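Long-range contacts in uncharacterized protein (Bacteroides ovatus, PDB 4ID2), which is of unknown function but belongs to the DUF4738 family and folds into a beta-barrel-like structure, present as four chains in the assembly: residues Asp70-Leu75 against Ser106-Ile111; Phe94-Val98 against Met136-Ile140; Val84-Phe89 against Ile142-Met148. All blocks are in the same frame, centred on the assembly; numbering follows the deposited sequence.

Interaction 1 of 3, residues Asp70-Leu75 against Ser106-Ile111; sequences DNKIVL and SILEGI
Two strands from different sheets of the beta-barrel-like fold cross at close range here, joined by side-chain-to-backbone bonds at one end and apolar packing at the other: 71-75, inside strand 67-79, and 107-111, the start of strand 107-116, outermost in the four-stranded sheet within this chain. They run in roughly the same direction, at 31°, with axes 6.6 Å apart at closest approach. Asp70 CA lies nearest Ile107 CA and Asn71 CA nearest Leu108 CA; farther along, the CA atoms of Ile73 and Ile111 are 7.2 Å apart. Ile73 (chi1 m, chi2 t), extended at -128/117, buries the most surface: its CG1 meets Leu108 CD2 at 3.7 Å, its CG2 meets Ile111 CD1 at 3.9 Å, and its CD1 reaches Gly110 CA at 3.4 Å, over a classic beta bulge in which Glu109 and Gly110 face Ser126. Side chains of 70-71 bond both backbone N and O of Leu108 (t, p). Asp70 OD1, chi1 t, accepts Leu108 N (3.0 Å) and Asn71 N (2.7 Å). Asn71, chi1 m, donates from ND2 to Leu108 O at 3.0 Å.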
loop_
_atom_site.group_PDB
_atom_site.type_symbol
_atom_site.label_atom_id
_atom_site.label_comp_id
_atom_site.label_asym_id
_atom_site.label_seq_id
_atom_site.Cartn_x
_atom_site.Cartn_y
_atom_site.Cartn_z
ATOM N N ASP A 70 -12.236 18.378 14.694
ATOM C CA ASP A 70 -12.160 16.923 14.575
ATOM C C ASP A 70 -13.522 16.288 14.912
ATOM O O ASP A 70 -14.408 16.967 15.443
ATOM C CB ASP A 70 -11.055 16.386 15.493
ATOM C CG ASP A 70 -10.509 15.017 15.132
ATOM O OD1 ASP A 70 -11.068 14.369 14.212
ATOM O OD2 ASP A 70 -9.548 14.581 15.781
ATOM N N ASN A 71 -13.691 14.992 14.593
ATOM C CA ASN A 71 -14.947 14.285 14.824
ATOM C C ASN A 71 -14.848 13.188 15.864
ATOM O O ASN A 71 -13.768 12.662 16.133
ATOM C CB ASN A 71 -15.425 13.634 13.514
ATOM C CG ASN A 71 -15.550 14.599 12.364
ATOM O OD1 ASN A 71 -16.465 15.424 12.322
ATOM N ND2 ASN A 71 -14.637 14.531 11.405
ATOM N N LYS A 72 -16.016 12.810 16.397
ATOM C CA LYS A 72 -16.200 11.651 17.261
ATOM C C LYS A 72 -17.120 10.707 16.500
ATOM O O LYS A 72 -17.944 11.182 15.714
ATOM C CB LYS A 72 -16.766 12.012 18.649
ATOM C CG LYS A 72 -18.197 12.541 18.668
ATOM C CD LYS A 72 -18.628 12.903 20.093
ATOM C CE LYS A 72 -20.038 13.432 20.133
ATOM N NZ LYS A 72 -20.489 13.698 21.522
ATOM N N ILE A 73 -16.984 9.389 16.703
ATOM C CA ILE A 73 -17.850 8.419 16.047
ATOM C C ILE A 73 -18.432 7.502 17.105
ATOM O O ILE A 73 -17.680 6.776 17.740
ATOM C CB ILE A 73 -17.123 7.630 14.921
ATOM C CG1 ILE A 73 -16.808 8.574 13.739
ATOM C CG2 ILE A 73 -18.007 6.480 14.441
ATOM C CD1 ILE A 73 -16.079 7.989 12.592
ATOM N N VAL A 74 -19.760 7.511 17.284
ATOM C CA VAL A 74 -20.414 6.614 18.231
ATOM C C VAL A 74 -20.767 5.337 17.475
ATOM O O VAL A 74 -21.506 5.409 16.501
ATOM C CB VAL A 74 -21.657 7.252 18.893
ATOM C CG1 VAL A 74 -22.358 6.253 19.821
ATOM C CG2 VAL A 74 -21.278 8.520 19.661
ATOM N N LEU A 75 -20.240 4.185 17.915
ATOM C CA LEU A 75 -20.540 2.882 17.332
ATOM C C LEU A 75 -21.389 2.124 18.345
ATOM O O LEU A 75 -20.902 1.823 19.427
ATOM C CB LEU A 75 -19.237 2.127 16.973
ATOM C CG LEU A 75 -19.304 0.599 16.724
ATOM C CD1 LEU A 75 -20.376 0.207 15.740
ATOM C CD2 LEU A 75 -17.979 0.080 16.176
ATOM N N SER A 106 -4.210 14.668 11.513
ATOM C CA SER A 106 -5.344 14.021 10.824
ATOM C C SER A 106 -6.675 14.180 11.572
ATOM O O SER A 106 -6.669 14.566 12.734
ATOM C CB SER A 106 -5.059 12.531 10.647
ATOM O OG SER A 106 -5.251 11.791 11.841
ATOM N N ILE A 107 -7.810 13.839 10.916
ATOM C CA ILE A 107 -9.138 13.888 11.547
ATOM C C ILE A 107 -9.855 12.545 11.362
ATOM O O ILE A 107 -9.736 11.939 10.298
ATOM C CB ILE A 107 -10.020 15.070 11.040
ATOM C CG1 ILE A 107 -10.207 15.054 9.525
ATOM C CG2 ILE A 107 -9.440 16.404 11.508
ATOM C CD1 ILE A 107 -11.266 16.022 9.030
ATOM N N LEU A 108 -10.610 12.086 12.392
ATOM C CA LEU A 108 -11.360 10.834 12.300
ATOM C C LEU A 108 -12.420 11.003 11.221
ATOM O O LEU A 108 -13.256 11.895 11.321
ATOM C CB LEU A 108 -11.991 10.453 13.657
ATOM C CG LEU A 108 -12.749 9.114 13.688
ATOM C CD1 LEU A 108 -11.832 7.942 13.341
ATOM C CD2 LEU A 108 -13.401 8.877 15.030
ATOM N N GLU A 109 -12.342 10.199 10.167
ATOM C CA GLU A 109 -13.224 10.311 9.013
ATOM C C GLU A 109 -14.397 9.362 9.079
ATOM O O GLU A 109 -15.494 9.753 8.701
ATOM C CB GLU A 109 -12.431 10.025 7.721
ATOM C CG GLU A 109 -13.178 10.379 6.437
ATOM C CD GLU A 109 -12.489 9.990 5.144
ATOM O OE1 GLU A 109 -11.776 8.960 5.125
ATOM O OE2 GLU A 109 -12.712 10.687 4.127
ATOM N N GLY A 110 -14.151 8.103 9.407
ATOM C CA GLY A 110 -15.224 7.124 9.381
ATOM C C GLY A 110 -14.886 5.778 9.981
ATOM O O GLY A 110 -13.714 5.409 10.093
ATOM N N ILE A 111 -15.939 5.056 10.400
ATOM C CA ILE A 111 -15.887 3.687 10.922
ATOM C C ILE A 111 -17.043 2.983 10.219
ATOM O O ILE A 111 -18.181 3.455 10.297
ATOM C CB ILE A 111 -15.932 3.612 12.477
ATOM C CG1 ILE A 111 -14.633 4.216 13.088
ATOM C CG2 ILE A 111 -16.107 2.158 12.926
ATOM C CD1 ILE A 111 -14.644 4.486 14.616
#

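Interaction 2 of 3, residues Phe94-Val98 against Met136-Ile140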
loop_
_atom_site.group_PDB
_atom_site.type_symbol
_atom_site.label_atom_id
_atom_site.label_comp_id
_atom_site.label_asym_id
_atom_site.label_seq_id
_atom_site.Cartn_x
_atom_site.Cartn_y
_atom_site.Cartn_z
ATOM N N PHE A 94 -6.701 5.134 18.321
ATOM C CA PHE A 94 -5.717 4.482 17.464
ATOM C C PHE A 94 -4.285 4.957 17.791
ATOM O O PHE A 94 -3.374 4.686 17.017
ATOM C CB PHE A 94 -6.058 4.778 15.988
ATOM C CG PHE A 94 -7.470 4.384 15.600
ATOM C CD1 PHE A 94 -8.530 5.263 15.781
ATOM C CD2 PHE A 94 -7.741 3.129 15.078
ATOM C CE1 PHE A 94 -9.836 4.887 15.454
ATOM C CE2 PHE A 94 -9.052 2.756 14.751
ATOM C CZ PHE A 94 -10.088 3.638 14.945
ATOM N N SER A 95 -4.076 5.628 18.945
ATOM C CA SER A 95 -2.761 6.131 19.364
ATOM C C SER A 95 -1.743 5.002 19.587
ATOM O O SER A 95 -0.544 5.244 19.452
ATOM C CB SER A 95 -2.880 6.962 20.639
ATOM O OG SER A 95 -3.381 6.199 21.724
ATOM N N SER A 96 -2.210 3.786 19.916
ATOM C CA SER A 96 -1.334 2.636 20.124
ATOM C C SER A 96 -0.746 2.087 18.811
ATOM O O SER A 96 0.253 1.379 18.882
ATOM C CB SER A 96 -2.088 1.518 20.838
ATOM O OG SER A 96 -3.232 1.126 20.094
ATOM N N VAL A 97 -1.355 2.374 17.634
ATOM C CA VAL A 97 -0.866 1.843 16.350
ATOM C C VAL A 97 -0.632 2.941 15.264
ATOM O O VAL A 97 -0.369 2.581 14.121
ATOM C CB VAL A 97 -1.815 0.729 15.818
ATOM C CG1 VAL A 97 -1.932 -0.415 16.824
ATOM C CG2 VAL A 97 -3.202 1.270 15.460
ATOM N N VAL A 98 -0.694 4.247 15.609
ATOM C CA VAL A 98 -0.447 5.354 14.666
ATOM C C VAL A 98 0.476 6.354 15.357
ATOM O O VAL A 98 0.219 6.709 16.509
ATOM C CB VAL A 98 -1.754 6.033 14.177
ATOM C CG1 VAL A 98 -1.448 7.128 13.156
ATOM C CG2 VAL A 98 -2.717 5.009 13.585
HETATM N N MSE A 136 -5.578 7.234 6.032
HETATM C CA MSE A 136 -4.873 6.069 6.533
HETATM C C MSE A 136 -5.862 4.971 6.888
HETATM O O MSE A 136 -6.699 5.181 7.751
HETATM C CB MSE A 136 -4.047 6.457 7.753
HETATM C CG MSE A 136 -3.278 5.309 8.356
HETATM SE SE MSE A 136 -2.324 5.983 9.876
HETATM C CE MSE A 136 -0.588 6.380 8.869
ATOM N N PRO A 137 -5.750 3.781 6.272
ATOM C CA PRO A 137 -6.674 2.689 6.612
ATOM C C PRO A 137 -6.312 2.030 7.943
ATOM O O PRO A 137 -5.136 1.777 8.216
ATOM C CB PRO A 137 -6.511 1.719 5.435
ATOM C CG PRO A 137 -5.135 1.953 4.945
ATOM C CD PRO A 137 -4.799 3.379 5.214
ATOM N N LEU A 138 -7.320 1.808 8.794
ATOM C CA LEU A 138 -7.186 1.165 10.109
ATOM C C LEU A 138 -8.336 0.168 10.266
ATOM O O LEU A 138 -9.244 0.171 9.429
ATOM C CB LEU A 138 -7.227 2.227 11.231
ATOM C CG LEU A 138 -6.228 3.390 11.117
ATOM C CD1 LEU A 138 -6.800 4.682 11.692
ATOM C CD2 LEU A 138 -4.912 3.046 11.770
ATOM N N SER A 139 -8.338 -0.660 11.320
ATOM C CA SER A 139 -9.453 -1.595 11.519
ATOM C C SER A 139 -9.775 -1.825 12.999
ATOM O O SER A 139 -8.898 -1.693 13.849
ATOM C CB SER A 139 -9.171 -2.929 10.843
ATOM O OG SER A 139 -7.957 -3.478 11.312
ATOM N N ILE A 140 -11.070 -2.093 13.295
ATOM C CA ILE A 140 -11.593 -2.378 14.639
ATOM C C ILE A 140 -12.217 -3.756 14.574
ATOM O O ILE A 140 -13.091 -3.965 13.729
ATOM C CB ILE A 140 -12.649 -1.328 15.098
ATOM C CG1 ILE A 140 -12.144 0.127 14.992
ATOM C CG2 ILE A 140 -13.169 -1.621 16.513
ATOM C CD1 ILE A 140 -13.259 1.078 14.707
#
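In this piece of the beta-barrel-like core, the irregular segment 94-98, leading from strand 82-89 to helix 100-104, lies over strand 134-142, an inner strand of the four-stranded antiparallel sheet. Every contact is apolar, and no hydrogen bond joins the segments. Phe94, chi1 m and chi2 87°, lays one ring face against Leu138: CD1 of Leu138 stands 4.2 Å from the Phe94 ring centroid, 23° off the normal, a CH-pi contact. Leu138 has chi1 m but an off-well chi2 of 147°, and its CD2 packs against CG2 of Val98 (chi1 t) at 3.5 Å. Ile140 CB points sideways, yet with chi1 m and chi2 149°, between wells, CG1 comes within 4.1 Å of Phe94 CE2. A bond from Val97 N to Phe94 O (3.1 Å) closes a turn; the CA-to-CB bonds of Phe94, Val97 and Val98 point toward the strand. Ile150 of strand 148-158 adds to the packing on Phe94 and Val97. Selenomethionine Met136, with chi1 and chi2 both t, extends far enough to bring SE within 3.6 Å of Val98 CG1.

Interaction 3 of 3, residues Val84-Phe89 against Ile142-Met148; sequences VLNKTF and ITADGKM
Leu85 projects from strand 85-89 over the hairpin that joins strands 134-142 and 148-158, its CD2 4.0 Å from Ile142 CD1 and its CD1 4.0 Å from Met148 CB. Its chi1 is t and its chi2, 125°, lies between wells. The hairpin turns through a type I beta turn, Thr143 to Gly146, with Ala144 at -63/-31 and Asp145 at -93/20; Gly146 N bonds to Thr143 O at 3.1 Å and Thr143 N to Lys147 O at 2.9 Å. Thr143 OG1 donates to Asp145 OD1 (2.6 Å) and accepts Lys147 N (2.9 Å). Gly146 follows at 79/7, a positive phi that favours glycine; its CA is 3.6 Å from Val84 O, and a CB there would clash with that oxygen. Val84 marks the corner of its chain at -75/-43 and, with Leu85, forms a classic beta bulge opposite Leu77. With chi1 t, Val84 places CG1 3.7 Å from Ala144 O and 4.2 Å from Ile142 CG2. At the other end, selenomethionine Met148 makes a Met-aromatic contact with the ring edge of Phe89, SE to CZ 3.7 Å and SE to centroid 4.9 Å. No hydrogen bond joins the two segments: the turn's own bonds shape it, Arg79 of strand 67-79 bonds Ala144 O, and the contact with 84-89 rests on van der Waals fit and apolar burial.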
loop_
_atom_site.group_PDB
_atom_site.type_symbol
_atom_site.label_atom_id
_atom_site.label_comp_id
_atom_site.label_asym_id
_atom_site.label_seq_id
_atom_site.Cartn_x
_atom_site.Cartn_y
_atom_site.Cartn_z
ATOM N N VAL A 84 -23.779 -5.222 22.621
ATOM C CA VAL A 84 -22.459 -5.858 22.597
ATOM C C VAL A 84 -21.386 -4.791 22.829
ATOM O O VAL A 84 -20.449 -5.022 23.593
ATOM C CB VAL A 84 -22.250 -6.632 21.269
ATOM C CG1 VAL A 84 -20.819 -7.161 21.146
ATOM C CG2 VAL A 84 -23.267 -7.764 21.152
ATOM N N LEU A 85 -21.539 -3.628 22.188
ATOM C CA LEU A 85 -20.602 -2.520 22.329
ATOM C C LEU A 85 -21.287 -1.180 22.075
ATOM O O LEU A 85 -22.051 -1.059 21.124
ATOM C CB LEU A 85 -19.442 -2.701 21.332
ATOM C CG LEU A 85 -18.318 -1.652 21.435
ATOM C CD1 LEU A 85 -16.970 -2.311 21.631
ATOM C CD2 LEU A 85 -18.295 -0.748 20.211
ATOM N N ASN A 86 -21.000 -0.183 22.915
ATOM C CA ASN A 86 -21.502 1.182 22.777
ATOM C C ASN A 86 -20.358 2.117 23.145
ATOM O O ASN A 86 -20.219 2.492 24.307
ATOM C CB ASN A 86 -22.745 1.404 23.645
ATOM C CG ASN A 86 -23.355 2.779 23.479
ATOM O OD1 ASN A 86 -23.566 3.251 22.368
ATOM N ND2 ASN A 86 -23.615 3.476 24.572
ATOM N N LYS A 87 -19.489 2.423 22.169
ATOM C CA LYS A 87 -18.298 3.241 22.396
ATOM C C LYS A 87 -18.279 4.515 21.570
ATOM O O LYS A 87 -18.636 4.488 20.396
ATOM C CB LYS A 87 -17.047 2.421 22.025
ATOM C CG LYS A 87 -15.734 3.138 22.331
ATOM C CD LYS A 87 -14.579 2.174 22.413
ATOM C CE LYS A 87 -13.261 2.888 22.558
ATOM N NZ LYS A 87 -13.136 3.607 23.859
ATOM N N THR A 88 -17.785 5.610 22.171
ATOM C CA THR A 88 -17.528 6.860 21.476
ATOM C C THR A 88 -16.084 6.774 21.010
ATOM O O THR A 88 -15.181 6.645 21.839
ATOM C CB THR A 88 -17.799 8.072 22.359
ATOM O OG1 THR A 88 -19.174 8.060 22.736
ATOM C CG2 THR A 88 -17.470 9.392 21.652
ATOM N N PHE A 89 -15.868 6.791 19.693
ATOM C CA PHE A 89 -14.535 6.711 19.115
ATOM C C PHE A 89 -13.997 8.079 18.725
ATOM O O PHE A 89 -14.749 8.933 18.265
ATOM C CB PHE A 89 -14.504 5.819 17.856
ATOM C CG PHE A 89 -14.421 4.343 18.137
ATOM C CD1 PHE A 89 -13.202 3.729 18.347
ATOM C CD2 PHE A 89 -15.561 3.560 18.168
ATOM C CE1 PHE A 89 -13.127 2.369 18.608
ATOM C CE2 PHE A 89 -15.475 2.183 18.405
ATOM C CZ PHE A 89 -14.262 1.601 18.615
ATOM N N ILE A 142 -14.408 -6.552 16.751
ATOM C CA ILE A 142 -15.219 -6.723 17.960
ATOM C C ILE A 142 -15.675 -8.174 18.030
ATOM O O ILE A 142 -16.261 -8.671 17.067
ATOM C CB ILE A 142 -16.416 -5.742 17.988
ATOM C CG1 ILE A 142 -15.927 -4.285 17.976
ATOM C CG2 ILE A 142 -17.292 -5.998 19.233
ATOM C CD1 ILE A 142 -16.935 -3.290 17.467
ATOM N N THR A 143 -15.425 -8.855 19.169
ATOM C CA THR A 143 -15.838 -10.253 19.327
ATOM C C THR A 143 -17.308 -10.303 19.709
ATOM O O THR A 143 -17.893 -9.271 20.027
ATOM C CB THR A 143 -14.980 -10.975 20.374
ATOM O OG1 THR A 143 -15.221 -10.394 21.656
ATOM C CG2 THR A 143 -13.490 -10.941 20.044
ATOM N N ALA A 144 -17.902 -11.502 19.708
ATOM C CA ALA A 144 -19.306 -11.673 20.074
ATOM C C ALA A 144 -19.575 -11.263 21.536
ATOM O O ALA A 144 -20.664 -10.759 21.826
ATOM C CB ALA A 144 -19.738 -13.113 19.849
ATOM N N ASP A 145 -18.573 -11.421 22.438
ATOM C CA ASP A 145 -18.711 -11.016 23.843
ATOM C C ASP A 145 -18.192 -9.562 24.086
ATOM O O ASP A 145 -17.934 -9.199 25.227
ATOM C CB ASP A 145 -18.023 -12.025 24.794
ATOM C CG ASP A 145 -16.511 -12.079 24.723
ATOM O OD1 ASP A 145 -15.964 -11.922 23.611
ATOM O OD2 ASP A 145 -15.877 -12.348 25.771
ATOM N N GLY A 146 -18.095 -8.742 23.037
ATOM C CA GLY A 146 -17.712 -7.341 23.163
ATOM C C GLY A 146 -16.245 -6.999 23.344
ATOM O O GLY A 146 -15.947 -5.824 23.569
ATOM N N LYS A 147 -15.308 -7.977 23.244
ATOM C CA LYS A 147 -13.877 -7.657 23.372
ATOM C C LYS A 147 -13.433 -6.983 22.086
ATOM O O LYS A 147 -13.615 -7.543 21.008
ATOM C CB LYS A 147 -13.014 -8.889 23.693
ATOM C CG LYS A 147 -13.254 -9.443 25.095
ATOM C CD LYS A 147 -12.493 -10.737 25.345
ATOM C CE LYS A 147 -12.647 -11.216 26.766
ATOM N NZ LYS A 147 -12.000 -12.537 26.978
HETATM N N MSE A 148 -12.919 -5.757 22.192
HETATM C CA MSE A 148 -12.547 -4.953 21.043
HETATM C C MSE A 148 -11.027 -4.830 20.894
HETATM O O MSE A 148 -10.327 -4.674 21.889
HETATM C CB MSE A 148 -13.184 -3.573 21.205
HETATM C CG MSE A 148 -13.092 -2.713 19.967
HETATM SE SE MSE A 148 -12.291 -1.009 20.282
HETATM C CE MSE A 148 -10.571 -1.538 21.030
#

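Overall arrangement
Interactions 1 and 2 are buried near the middle of the chain, whereas interaction 3 is partly buried and its centre lies about 13 Å from the centre of the chain. Interactions 1 and 3 use neighbouring antiparallel strands of one sheet, 67-79 and 82-89, against different parts of the four-stranded sheet: its outermost strand within this chain in interaction 1, the connecting hairpin turn in interaction 3. Interaction 2 adds a loop to an inner strand of that same sheet. Apolar packing is continuous between them: Ile111 CG2 is 3.5 Å from Ile140 CD1, and Ile140 CG2 is 3.6 Å from Met148 CG. Hydrogen bonds bridge the two segments in interaction 1 alone; the others rely on apolar contacts.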